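Local coordinates for protein dTDP-4-dehydrorhamnose reductase (Bacillus anthracis, PDB 3SC6) that probably catalyses the NADPH-dependent reduction of dTDP-4-dehydrorhamnose to dTDP-L-rhamnose in the rhamnose biosynthetic pathway, at residues R152-Y157 / S255-N260; P188-D193 / E278-E283; A224-S229 / S272-L277. All coordinates share one frame; numbering follows the deposited sequence.

Contact 1 of 3, residues R152-Y157 / S255-N260. With NAP (NADP nicotinamide-adenine-dinucleotide phosphate), chain G.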
loop_
_atom_site.group_PDB
_atom_site.type_symbol
_atom_site.label_atom_id
_atom_site.label_comp_id
_atom_site.label_asym_id
_atom_site.label_seq_id
_atom_site.Cartn_x
_atom_site.Cartn_y
_atom_site.Cartn_z
ATOM N N ARG A 152 1.832 4.959 -4.855
ATOM C CA ARG A 152 2.599 3.727 -4.740
ATOM C C ARG A 152 3.273 3.696 -3.381
ATOM O O ARG A 152 3.894 4.679 -2.971
ATOM C CB ARG A 152 3.657 3.681 -5.831
ATOM C CG ARG A 152 3.089 3.623 -7.218
ATOM C CD ARG A 152 4.151 3.827 -8.257
ATOM N NE ARG A 152 3.597 3.766 -9.601
ATOM C CZ ARG A 152 4.268 4.086 -10.700
ATOM N NH1 ARG A 152 5.502 4.567 -10.612
ATOM N NH2 ARG A 152 3.684 3.992 -11.886
ATOM N N THR A 153 3.139 2.572 -2.684
ATOM C CA THR A 153 3.740 2.404 -1.371
ATOM C C THR A 153 4.417 1.035 -1.365
ATOM O O THR A 153 4.410 0.348 -2.387
ATOM C CB THR A 153 2.700 2.485 -0.256
ATOM O OG1 THR A 153 3.357 2.466 1.018
ATOM C CG2 THR A 153 1.703 1.336 -0.364
ATOM N N SER A 154 4.991 0.630 -0.229
ATOM C CA SER A 154 5.672 -0.670 -0.139
ATOM C C SER A 154 5.947 -1.116 1.292
ATOM O O SER A 154 6.108 -0.276 2.181
ATOM C CB SER A 154 7.018 -0.574 -0.849
ATOM O OG SER A 154 7.835 0.411 -0.232
ATOM N N TRP A 155 6.003 -2.437 1.519
ATOM C CA TRP A 155 6.284 -2.951 2.864
ATOM C C TRP A 155 5.371 -2.275 3.865
ATOM O O TRP A 155 5.805 -1.789 4.907
ATOM C CB TRP A 155 7.755 -2.667 3.160
ATOM C CG TRP A 155 8.704 -3.513 2.355
ATOM C CD1 TRP A 155 8.695 -3.704 1.004
ATOM C CD2 TRP A 155 9.947 -4.061 2.816
ATOM N NE1 TRP A 155 9.766 -4.470 0.625
ATOM C CE2 TRP A 155 10.565 -4.682 1.714
ATOM C CE3 TRP A 155 10.569 -4.130 4.065
ATOM C CZ2 TRP A 155 11.774 -5.360 1.820
ATOM C CZ3 TRP A 155 11.768 -4.809 4.170
ATOM C CH2 TRP A 155 12.360 -5.413 3.052
ATOM N N LEU A 156 4.090 -2.262 3.525
ATOM C CA LEU A 156 3.065 -1.648 4.342
ATOM C C LEU A 156 2.648 -2.560 5.501
ATOM O O LEU A 156 2.512 -3.771 5.324
ATOM C CB LEU A 156 1.862 -1.337 3.445
ATOM C CG LEU A 156 0.671 -0.583 4.022
ATOM C CD1 LEU A 156 1.111 0.780 4.526
ATOM C CD2 LEU A 156 -0.396 -0.430 2.956
ATOM N N TYR A 157 2.464 -1.974 6.685
ATOM C CA TYR A 157 2.054 -2.726 7.873
ATOM C C TYR A 157 1.318 -1.769 8.801
ATOM O O TYR A 157 1.712 -0.608 8.927
ATOM C CB TYR A 157 3.258 -3.316 8.605
ATOM C CG TYR A 157 4.173 -2.287 9.224
ATOM C CD1 TYR A 157 5.201 -1.709 8.498
ATOM C CD2 TYR A 157 4.016 -1.913 10.551
ATOM C CE1 TYR A 157 6.040 -0.769 9.076
ATOM C CE2 TYR A 157 4.843 -0.982 11.138
ATOM C CZ TYR A 157 5.853 -0.410 10.403
ATOM O OH TYR A 157 6.676 0.519 10.997
ATOM N N SER A 255 13.793 -2.551 -3.303
ATOM C CA SER A 255 12.477 -1.936 -3.472
ATOM C C SER A 255 12.434 -0.602 -2.729
ATOM O O SER A 255 11.914 -0.509 -1.617
ATOM C CB SER A 255 11.381 -2.869 -2.960
ATOM O OG SER A 255 11.547 -3.174 -1.583
ATOM N N ILE A 256 12.989 0.428 -3.360
ATOM C CA ILE A 256 13.035 1.763 -2.777
ATOM C C ILE A 256 12.562 2.808 -3.775
ATOM O O ILE A 256 12.811 2.686 -4.975
ATOM C CB ILE A 256 14.485 2.128 -2.381
ATOM C CG1 ILE A 256 15.066 1.082 -1.430
ATOM C CG2 ILE A 256 14.541 3.516 -1.754
ATOM C CD1 ILE A 256 16.491 1.372 -1.022
ATOM N N PHE A 257 11.873 3.834 -3.282
ATOM C CA PHE A 257 11.384 4.895 -4.144
ATOM C C PHE A 257 12.132 6.187 -3.888
ATOM O O PHE A 257 12.735 6.376 -2.827
ATOM C CB PHE A 257 9.924 5.268 -3.858
ATOM C CG PHE A 257 8.926 4.183 -4.080
ATOM C CD1 PHE A 257 8.707 3.679 -5.346
ATOM C CD2 PHE A 257 8.084 3.793 -3.057
ATOM C CE1 PHE A 257 7.745 2.717 -5.562
ATOM C CE2 PHE A 257 7.113 2.842 -3.268
ATOM C CZ PHE A 257 6.941 2.305 -4.526
ATOM N N GLN A 258 12.079 7.077 -4.878
ATOM C CA GLN A 258 12.693 8.384 -4.775
ATOM C C GLN A 258 11.431 9.199 -4.554
ATOM O O GLN A 258 10.442 9.009 -5.259
ATOM C CB GLN A 258 13.434 8.816 -6.040
ATOM C CG GLN A 258 14.577 7.901 -6.431
ATOM C CD GLN A 258 15.361 8.402 -7.635
ATOM O OE1 GLN A 258 16.195 7.685 -8.177
ATOM N NE2 GLN A 258 15.092 9.630 -8.059
ATOM N N HIS A 259 11.440 10.078 -3.562
ATOM C CA HIS A 259 10.261 10.883 -3.265
ATOM C C HIS A 259 10.277 12.262 -3.933
ATOM O O HIS A 259 10.375 13.291 -3.259
ATOM C CB HIS A 259 10.119 11.000 -1.745
ATOM C CG HIS A 259 10.075 9.670 -1.053
ATOM N ND1 HIS A 259 8.910 8.952 -0.886
ATOM C CD2 HIS A 259 11.058 8.922 -0.500
ATOM C CE1 HIS A 259 9.178 7.820 -0.257
ATOM N NE2 HIS A 259 10.474 7.779 -0.010
ATOM N N ASN A 260 10.156 12.271 -5.261
ATOM C CA ASN A 260 10.159 13.516 -6.025
ATOM C C ASN A 260 8.844 14.288 -5.944
ATOM O O ASN A 260 8.816 15.400 -5.425
ATOM C CB ASN A 260 10.507 13.254 -7.493
ATOM C CG ASN A 260 11.893 12.667 -7.673
ATOM O OD1 ASN A 260 12.624 12.451 -6.706
ATOM N ND2 ASN A 260 12.264 12.411 -8.920
HETATM P PA NAP G . -5.296 -6.206 2.199
HETATM O O1A NAP G . -5.293 -7.497 1.417
HETATM O O2A NAP G . -5.456 -6.253 3.703
HETATM O O5B NAP G . -6.435 -5.235 1.609
HETATM C C5B NAP G . -7.128 -5.526 0.398
HETATM C C4B NAP G . -8.613 -5.684 0.707
HETATM O O4B NAP G . -9.363 -5.741 -0.517
HETATM C C3B NAP G . -8.906 -6.968 1.482
HETATM O O3B NAP G . -9.588 -6.699 2.710
HETATM C C2B NAP G . -9.791 -7.774 0.560
HETATM O O2B NAP G . -10.781 -8.513 1.274
HETATM C C1B NAP G . -10.399 -6.706 -0.340
HETATM N N9A NAP G . -10.957 -7.276 -1.597
HETATM C C8A NAP G . -10.592 -8.412 -2.220
HETATM N N7A NAP G . -11.373 -8.579 -3.312
HETATM C C5A NAP G . -12.234 -7.545 -3.357
HETATM C C6A NAP G . -13.327 -7.150 -4.277
HETATM N N6A NAP G . -13.631 -7.910 -5.357
HETATM N N1A NAP G . -14.004 -6.009 -4.012
HETATM C C2A NAP G . -13.694 -5.258 -2.937
HETATM N N3A NAP G . -12.705 -5.604 -2.088
HETATM C C4A NAP G . -11.971 -6.732 -2.275
HETATM O O3 NAP G . -3.949 -5.389 1.840
HETATM P PN NAP G . -3.752 -3.817 2.177
HETATM O O1N NAP G . -2.289 -3.593 2.477
HETATM O O2N NAP G . -4.811 -3.351 3.145
HETATM O O5D NAP G . -4.072 -3.119 0.768
HETATM C C5D NAP G . -3.807 -1.731 0.567
HETATM C C4D NAP G . -3.272 -1.485 -0.843
HETATM O O4D NAP G . -1.852 -1.274 -0.804
HETATM C C3D NAP G . -3.525 -2.653 -1.792
HETATM O O3D NAP G . -4.210 -2.199 -2.962
HETATM C C2D NAP G . -2.155 -3.185 -2.153
HETATM O O2D NAP G . -2.118 -3.568 -3.528
HETATM C C1D NAP G . -1.212 -2.026 -1.845
HETATM N N1N NAP G . 0.131 -2.453 -1.425
HETATM C C2N NAP G . 0.286 -3.216 -0.330
HETATM C C3N NAP G . 1.554 -3.626 0.082
HETATM C C7N NAP G . 1.693 -4.483 1.312
HETATM O O7N NAP G . 0.682 -4.864 1.885
HETATM N N7N NAP G . 2.901 -4.812 1.765
HETATM C C4N NAP G . 2.666 -3.228 -0.655
HETATM C C5N NAP G . 2.482 -2.437 -1.777
HETATM C C6N NAP G . 1.195 -2.057 -2.142
HETATM P P2B NAP G . -10.648 -10.111 1.448
HETATM O O1X NAP G . -11.720 -10.431 2.461
HETATM O O2X NAP G . -10.911 -10.671 0.070
HETATM O O3X NAP G . -9.237 -10.320 1.938
#

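Contact 2 of 3, residues P188-D193 / E278-E283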
loop_
_atom_site.group_PDB
_atom_site.type_symbol
_atom_site.label_atom_id
_atom_site.label_comp_id
_atom_site.label_asym_id
_atom_site.label_seq_id
_atom_site.Cartn_x
_atom_site.Cartn_y
_atom_site.Cartn_z
ATOM N N PRO A 188 10.134 -0.167 5.084
ATOM C CA PRO A 188 8.906 -0.401 5.836
ATOM C C PRO A 188 8.062 0.857 5.932
ATOM O O PRO A 188 8.570 1.909 6.311
ATOM C CB PRO A 188 9.412 -0.800 7.224
ATOM C CG PRO A 188 10.786 -1.310 7.004
ATOM C CD PRO A 188 11.333 -0.587 5.827
ATOM N N THR A 189 6.782 0.746 5.596
ATOM C CA THR A 189 5.880 1.885 5.647
ATOM C C THR A 189 4.700 1.642 6.576
ATOM O O THR A 189 3.897 0.739 6.348
ATOM C CB THR A 189 5.340 2.216 4.252
ATOM O OG1 THR A 189 6.432 2.548 3.386
ATOM C CG2 THR A 189 4.379 3.381 4.319
ATOM N N TYR A 190 4.601 2.456 7.622
ATOM C CA TYR A 190 3.511 2.338 8.585
ATOM C C TYR A 190 2.260 3.095 8.147
ATOM O O TYR A 190 2.280 4.310 7.964
ATOM C CB TYR A 190 3.979 2.729 9.993
ATOM C CG TYR A 190 2.873 2.811 11.020
ATOM C CD1 TYR A 190 1.896 1.833 11.099
ATOM C CD2 TYR A 190 2.886 3.797 11.997
ATOM C CE1 TYR A 190 0.898 1.897 12.053
ATOM C CE2 TYR A 190 1.906 3.854 12.968
ATOM C CZ TYR A 190 0.915 2.902 12.988
ATOM O OH TYR A 190 -0.064 2.953 13.946
ATOM N N VAL A 191 1.180 2.337 7.976
ATOM C CA VAL A 191 -0.121 2.862 7.551
ATOM C C VAL A 191 -0.462 4.245 8.099
ATOM O O VAL A 191 -0.926 5.100 7.359
ATOM C CB VAL A 191 -1.257 1.883 7.925
ATOM C CG1 VAL A 191 -2.607 2.474 7.582
ATOM C CG2 VAL A 191 -1.064 0.541 7.221
ATOM N N ALA A 192 -0.241 4.471 9.387
ATOM C CA ALA A 192 -0.548 5.774 9.977
ATOM C C ALA A 192 0.151 6.906 9.233
ATOM O O ALA A 192 -0.461 7.945 8.991
ATOM C CB ALA A 192 -0.195 5.805 11.442
ATOM N N ASP A 193 1.425 6.716 8.885
ATOM C CA ASP A 193 2.179 7.747 8.154
ATOM C C ASP A 193 1.645 7.896 6.725
ATOM O O ASP A 193 1.617 9.001 6.174
ATOM C CB ASP A 193 3.687 7.449 8.127
ATOM C CG ASP A 193 4.329 7.485 9.512
ATOM O OD1 ASP A 193 3.641 7.835 10.493
ATOM O OD2 ASP A 193 5.541 7.187 9.612
ATOM N N GLU A 278 8.462 3.350 15.410
ATOM C CA GLU A 278 8.334 3.788 16.792
ATOM C C GLU A 278 6.886 4.059 17.137
ATOM O O GLU A 278 6.357 3.515 18.108
ATOM C CB GLU A 278 9.111 5.080 17.062
ATOM C CG GLU A 278 10.605 5.021 16.845
ATOM C CD GLU A 278 11.282 6.345 17.180
ATOM O OE1 GLU A 278 10.588 7.265 17.671
ATOM O OE2 GLU A 278 12.507 6.462 16.967
ATOM N N ARG A 279 6.241 4.893 16.325
ATOM C CA ARG A 279 4.847 5.255 16.563
ATOM C C ARG A 279 3.906 4.044 16.477
ATOM O O ARG A 279 2.759 4.115 16.916
ATOM C CB ARG A 279 4.433 6.462 15.690
ATOM C CG ARG A 279 3.046 7.024 16.004
ATOM C CD ARG A 279 2.808 8.408 15.363
ATOM N NE ARG A 279 2.773 8.467 13.902
ATOM C CZ ARG A 279 1.657 8.436 13.169
ATOM N NH1 ARG A 279 1.731 8.513 11.846
ATOM N NH2 ARG A 279 0.463 8.351 13.750
ATOM N N PHE A 280 4.403 2.932 15.936
ATOM C CA PHE A 280 3.605 1.716 15.836
ATOM C C PHE A 280 3.407 1.132 17.229
ATOM O O PHE A 280 2.286 0.813 17.620
ATOM C CB PHE A 280 4.270 0.673 14.945
ATOM C CG PHE A 280 3.558 -0.642 14.947
ATOM C CD1 PHE A 280 2.517 -0.887 14.075
ATOM C CD2 PHE A 280 3.928 -1.634 15.842
ATOM C CE1 PHE A 280 1.856 -2.102 14.089
ATOM C CE2 PHE A 280 3.274 -2.851 15.862
ATOM C CZ PHE A 280 2.236 -3.086 14.984
ATOM N N PHE A 281 4.504 0.976 17.969
ATOM C CA PHE A 281 4.429 0.434 19.326
ATOM C C PHE A 281 3.698 1.396 20.251
ATOM O O PHE A 281 2.927 0.971 21.108
ATOM C CB PHE A 281 5.821 0.138 19.901
ATOM C CG PHE A 281 6.576 -0.943 19.171
ATOM C CD1 PHE A 281 6.432 -2.274 19.542
ATOM C CD2 PHE A 281 7.449 -0.633 18.141
ATOM C CE1 PHE A 281 7.130 -3.272 18.885
ATOM C CE2 PHE A 281 8.150 -1.629 17.481
ATOM C CZ PHE A 281 7.989 -2.948 17.853
ATOM N N ILE A 282 3.945 2.691 20.071
ATOM C CA ILE A 282 3.309 3.723 20.895
ATOM C C ILE A 282 1.789 3.675 20.812
ATOM O O ILE A 282 1.099 3.773 21.830
ATOM C CB ILE A 282 3.776 5.145 20.494
ATOM C CG1 ILE A 282 5.282 5.304 20.720
ATOM C CG2 ILE A 282 3.044 6.190 21.315
ATOM C CD1 ILE A 282 5.814 6.674 20.346
ATOM N N GLU A 283 1.272 3.505 19.599
ATOM C CA GLU A 283 -0.170 3.453 19.376
ATOM C C GLU A 283 -0.822 2.088 19.647
ATOM O O GLU A 283 -2.008 2.028 19.970
ATOM C CB GLU A 283 -0.490 3.928 17.955
ATOM C CG GLU A 283 -0.072 5.372 17.693
ATOM C CD GLU A 283 -0.373 5.837 16.279
ATOM O OE1 GLU A 283 -0.815 5.015 15.452
ATOM O OE2 GLU A 283 -0.154 7.032 15.991
#

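Contact 3 of 3, residues A224-S229 / S272-L277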
loop_
_atom_site.group_PDB
_atom_site.type_symbol
_atom_site.label_atom_id
_atom_site.label_comp_id
_atom_site.label_asym_id
_atom_site.label_seq_id
_atom_site.Cartn_x
_atom_site.Cartn_y
_atom_site.Cartn_z
ATOM N N ALA A 224 14.026 -6.696 11.300
ATOM C CA ALA A 224 13.717 -7.669 12.335
ATOM C C ALA A 224 14.458 -7.308 13.620
ATOM O O ALA A 224 13.843 -7.206 14.680
ATOM C CB ALA A 224 14.086 -9.070 11.879
ATOM N N LYS A 225 15.775 -7.103 13.525
ATOM C CA LYS A 225 16.573 -6.747 14.704
ATOM C C LYS A 225 16.015 -5.549 15.437
ATOM O O LYS A 225 15.809 -5.592 16.650
ATOM C CB LYS A 225 18.027 -6.407 14.350
ATOM C CG LYS A 225 18.891 -7.521 13.806
ATOM C CD LYS A 225 20.302 -6.970 13.557
ATOM C CE LYS A 225 21.269 -8.023 13.063
ATOM N NZ LYS A 225 21.468 -9.125 14.040
ATOM N N LYS A 226 15.776 -4.474 14.698
ATOM C CA LYS A 226 15.258 -3.262 15.303
ATOM C C LYS A 226 13.840 -3.411 15.881
ATOM O O LYS A 226 13.440 -2.628 16.742
ATOM C CB LYS A 226 15.433 -2.065 14.363
ATOM C CG LYS A 226 14.979 -0.745 14.958
ATOM C CD LYS A 226 15.415 0.447 14.120
ATOM C CE LYS A 226 16.952 0.559 14.078
ATOM N NZ LYS A 226 17.422 1.727 13.282
ATOM N N ILE A 227 13.086 -4.409 15.425
ATOM C CA ILE A 227 11.746 -4.618 15.964
ATOM C C ILE A 227 11.930 -5.132 17.389
ATOM O O ILE A 227 11.219 -4.717 18.306
ATOM C CB ILE A 227 10.903 -5.617 15.145
ATOM C CG1 ILE A 227 10.596 -5.039 13.763
ATOM C CG2 ILE A 227 9.578 -5.884 15.839
ATOM C CD1 ILE A 227 9.760 -5.948 12.888
ATOM N N PHE A 228 12.909 -6.020 17.572
ATOM C CA PHE A 228 13.188 -6.580 18.890
ATOM C C PHE A 228 13.883 -5.543 19.757
ATOM O O PHE A 228 13.811 -5.606 20.980
ATOM C CB PHE A 228 14.045 -7.847 18.807
ATOM C CG PHE A 228 13.431 -8.940 17.982
ATOM C CD1 PHE A 228 12.123 -9.326 18.193
ATOM C CD2 PHE A 228 14.181 -9.625 17.046
ATOM C CE1 PHE A 228 11.552 -10.334 17.442
ATOM C CE2 PHE A 228 13.620 -10.645 16.301
ATOM C CZ PHE A 228 12.302 -11.000 16.502
ATOM N N SER A 229 14.569 -4.598 19.119
ATOM C CA SER A 229 15.265 -3.547 19.845
ATOM C C SER A 229 14.228 -2.722 20.606
ATOM O O SER A 229 14.374 -2.502 21.809
ATOM C CB SER A 229 16.063 -2.662 18.888
ATOM O OG SER A 229 16.748 -1.642 19.593
ATOM N N SER A 272 11.232 8.458 8.834
ATOM C CA SER A 272 12.049 7.301 8.489
ATOM C C SER A 272 11.299 6.045 8.913
ATOM O O SER A 272 10.446 6.100 9.795
ATOM C CB SER A 272 13.399 7.370 9.192
ATOM O OG SER A 272 13.223 7.386 10.594
ATOM N N TRP A 273 11.604 4.916 8.276
ATOM C CA TRP A 273 10.943 3.655 8.609
ATOM C C TRP A 273 11.208 3.351 10.071
ATOM O O TRP A 273 10.362 2.800 10.777
ATOM C CB TRP A 273 11.463 2.507 7.738
ATOM C CG TRP A 273 12.932 2.219 7.902
ATOM C CD1 TRP A 273 13.959 2.736 7.167
ATOM C CD2 TRP A 273 13.530 1.348 8.866
ATOM N NE1 TRP A 273 15.160 2.240 7.612
ATOM C CE2 TRP A 273 14.923 1.384 8.654
ATOM C CE3 TRP A 273 13.023 0.541 9.890
ATOM C CZ2 TRP A 273 15.813 0.642 9.427
ATOM C CZ3 TRP A 273 13.909 -0.193 10.655
ATOM C CH2 TRP A 273 15.288 -0.138 10.419
ATOM N N GLU A 274 12.401 3.735 10.505
ATOM C CA GLU A 274 12.857 3.544 11.869
ATOM C C GLU A 274 11.936 4.315 12.795
ATOM O O GLU A 274 11.507 3.818 13.834
ATOM C CB GLU A 274 14.282 4.087 11.985
ATOM C CG GLU A 274 15.254 3.415 11.027
ATOM C CD GLU A 274 16.643 4.006 11.058
ATOM O OE1 GLU A 274 16.861 4.999 11.785
ATOM O OE2 GLU A 274 17.517 3.486 10.330
ATOM N N GLU A 275 11.633 5.539 12.385
ATOM C CA GLU A 275 10.769 6.434 13.134
ATOM C C GLU A 275 9.294 6.055 12.966
ATOM O O GLU A 275 8.480 6.280 13.862
ATOM C CB GLU A 275 11.039 7.864 12.674
ATOM C CG GLU A 275 10.257 8.928 13.376
ATOM C CD GLU A 275 10.646 10.309 12.898
ATOM O OE1 GLU A 275 10.054 11.294 13.384
ATOM O OE2 GLU A 275 11.552 10.406 12.038
ATOM N N GLY A 276 8.955 5.478 11.815
ATOM C CA GLY A 276 7.582 5.062 11.543
ATOM C C GLY A 276 7.219 3.878 12.421
ATOM O O GLY A 276 6.070 3.728 12.843
ATOM N N LEU A 277 8.217 3.040 12.692
ATOM C CA LEU A 277 8.047 1.855 13.524
ATOM C C LEU A 277 7.861 2.239 14.992
ATOM O O LEU A 277 7.185 1.537 15.738
ATOM C CB LEU A 277 9.263 0.936 13.373
ATOM C CG LEU A 277 9.279 -0.375 14.166
ATOM C CD1 LEU A 277 8.065 -1.237 13.846
ATOM C CD2 LEU A 277 10.561 -1.135 13.882
#

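Contact 1 of 3, residues R152-Y157 / S255-N260
F257 drives one corner of its ring against the backbone of R152 and T153. Its CZ lies 3.8 Å from R152 CB, while CE2 comes within 3.7 Å of R152 O. The carbonyl carbon of T153 sits at the ring edge, close to the ring plane, and S154 OG approaches CE2 at a slant. Further along, W155 NE1 stands 3.1 Å from S255 OG. A hydrogen bond joins S255 OG to I185 O.

On the farther side of the 152-157 backbone, away from F257, lies the nicotinamide of NADP, beside the break in strand 148-157 of this Rossmann-type reductase. T153 O is 3.4 Å from C5N, S154 CA is 4.0 Å from C4N, the ring carbon that exchanges hydride in such cofactors, and L156 N is 3.3 Å from the carboxamide N7N. The loop 255-260 thus backs a part of the chain that lines the nicotinamide pocket.

A second shell holds these groups. R152 starts toward F257 but runs out as an extended chain to a salt bridge with E138 and a hydrogen bond to H211, whose ring also meets F257. T153 OG1 bonds to V212 O, and the W155 indole stacks on W220.

Between the segments the grip is therefore mainly van der Waals: F257 offers an apolar ring to the backbone of 152-154, while the strong polar partners of R152 and T153 lie outside both segments.

Contact 2 of 3, residues P188-D193 / E278-E283
Y190 and F280 bring the two backbones nearest, their CA atoms 7.3 Å apart, where the end of strand 185-190 turns into helix 191-202 beside the last helix of the model, 273-283. The pair meets as a T-shaped stack: F280 turns its edge to the face of Y190, with ring centroids 5.7 Å apart and planes at 80°. F280 CD1 makes the approach, 3.8 Å from Y190 CE1, and F280 CA lies over the same face of the tyrosine. A192 CB lies over the opposite face, 3.2 Å above the ring plane and offset toward the rim, leaving Y190 sandwiched between helix 191-202 and helix 273-283.

Y190 OH gives a hydrogen bond to E283 OE1, 2.7 Å long, reaching the oxygen from above, 37° out of the carboxylate plane.

In fold terms, Y190 is the N-cap residue of helix 191-202. The contact thus joins the turn from strand 185-190, a neighbour of strand 148-157 in the Rossmann-type sheet, into helix 191-202 with the chain's C-terminal helix.

D193, R279 and E283 form a salt-bridge network beside the tyrosine. The R279 chain bends at chi3 (65°), swinging NE out of the extended line. NH1 pairs with D193 OD1 in a salt bridge modelled at 2.4 Å, a length too short to take literally. NH2 reaches one turn onward along its own helix to E283 OE2, 2.7 Å away on the syn side. One guanidinium thereby serves two carboxylates and probably offsets the repulsion between them. K159 adds a second cation: its NZ forms a salt bridge with E283 OE1 and a hydrogen bond with Y190 OH.

Contact 3 of 3, residues A224-S229 / S272-L277
I227 and L277 mark one of the two close approaches of helices 220-231 and 273-283, with CA atoms 7.8 Å apart; K226 and E274 mark the other. The short segments run in roughly the same direction, their axes inclined at 37° and 11.1 Å apart at closest approach, a spacing filled by side chains.

In the buried part, I227 CG1 meets L277 CD2 at 3.9 Å, the two side chains lying at about a right angle. V165 of helix 164-172 touches both residues, making this a three-helix junction.

On the more exposed side, K226 lies against the far end of the W273 indole. Its CD sits 3.7 Å from W273 CH2, approaching obliquely. The lysine chain then bends at chi3 (-64°), which turns CE aside, and NZ ends near the carboxylate of E274, 3.4 Å from OE2, in a long salt bridge. E274 CG rests over the centre of one indole face. The indole thus packs against its neighbour in sequence as well as against the lysine.

The start of helix 273-283 is held by S272, the N-cap residue, whose OG accepts a capping bond from E275 N at 3.0 Å.

Two apolar meetings therefore join the helices: I227 with L277 inside, and the aliphatic chain of K226 on the W273 indole further out. The same lysine does double duty, its CD packing on the ring while NZ, at the outer end, reaches the E274 carboxylate at long range.

From the N terminus, the first halves come in order: strand segment 152-157, the strand-to-helix turn 188-193, then helix segment 224-229. Contact 1 closes first, when the loop 255-260 returns to the strand beside the cofactor. Helix 273-283 then closes the others in succession, contact 3 with its first turns and contact 2 with its last. Contact 3 is therefore nested within contact 2, while contact 1 crosses both. Strands 148-157 and 185-190 are sheet neighbours, and T189 pairs with W155 and Y157 to join contacts 1 and 2. Through Y157 OH, near L277, contact 1 also reaches the helical layer of contact 3.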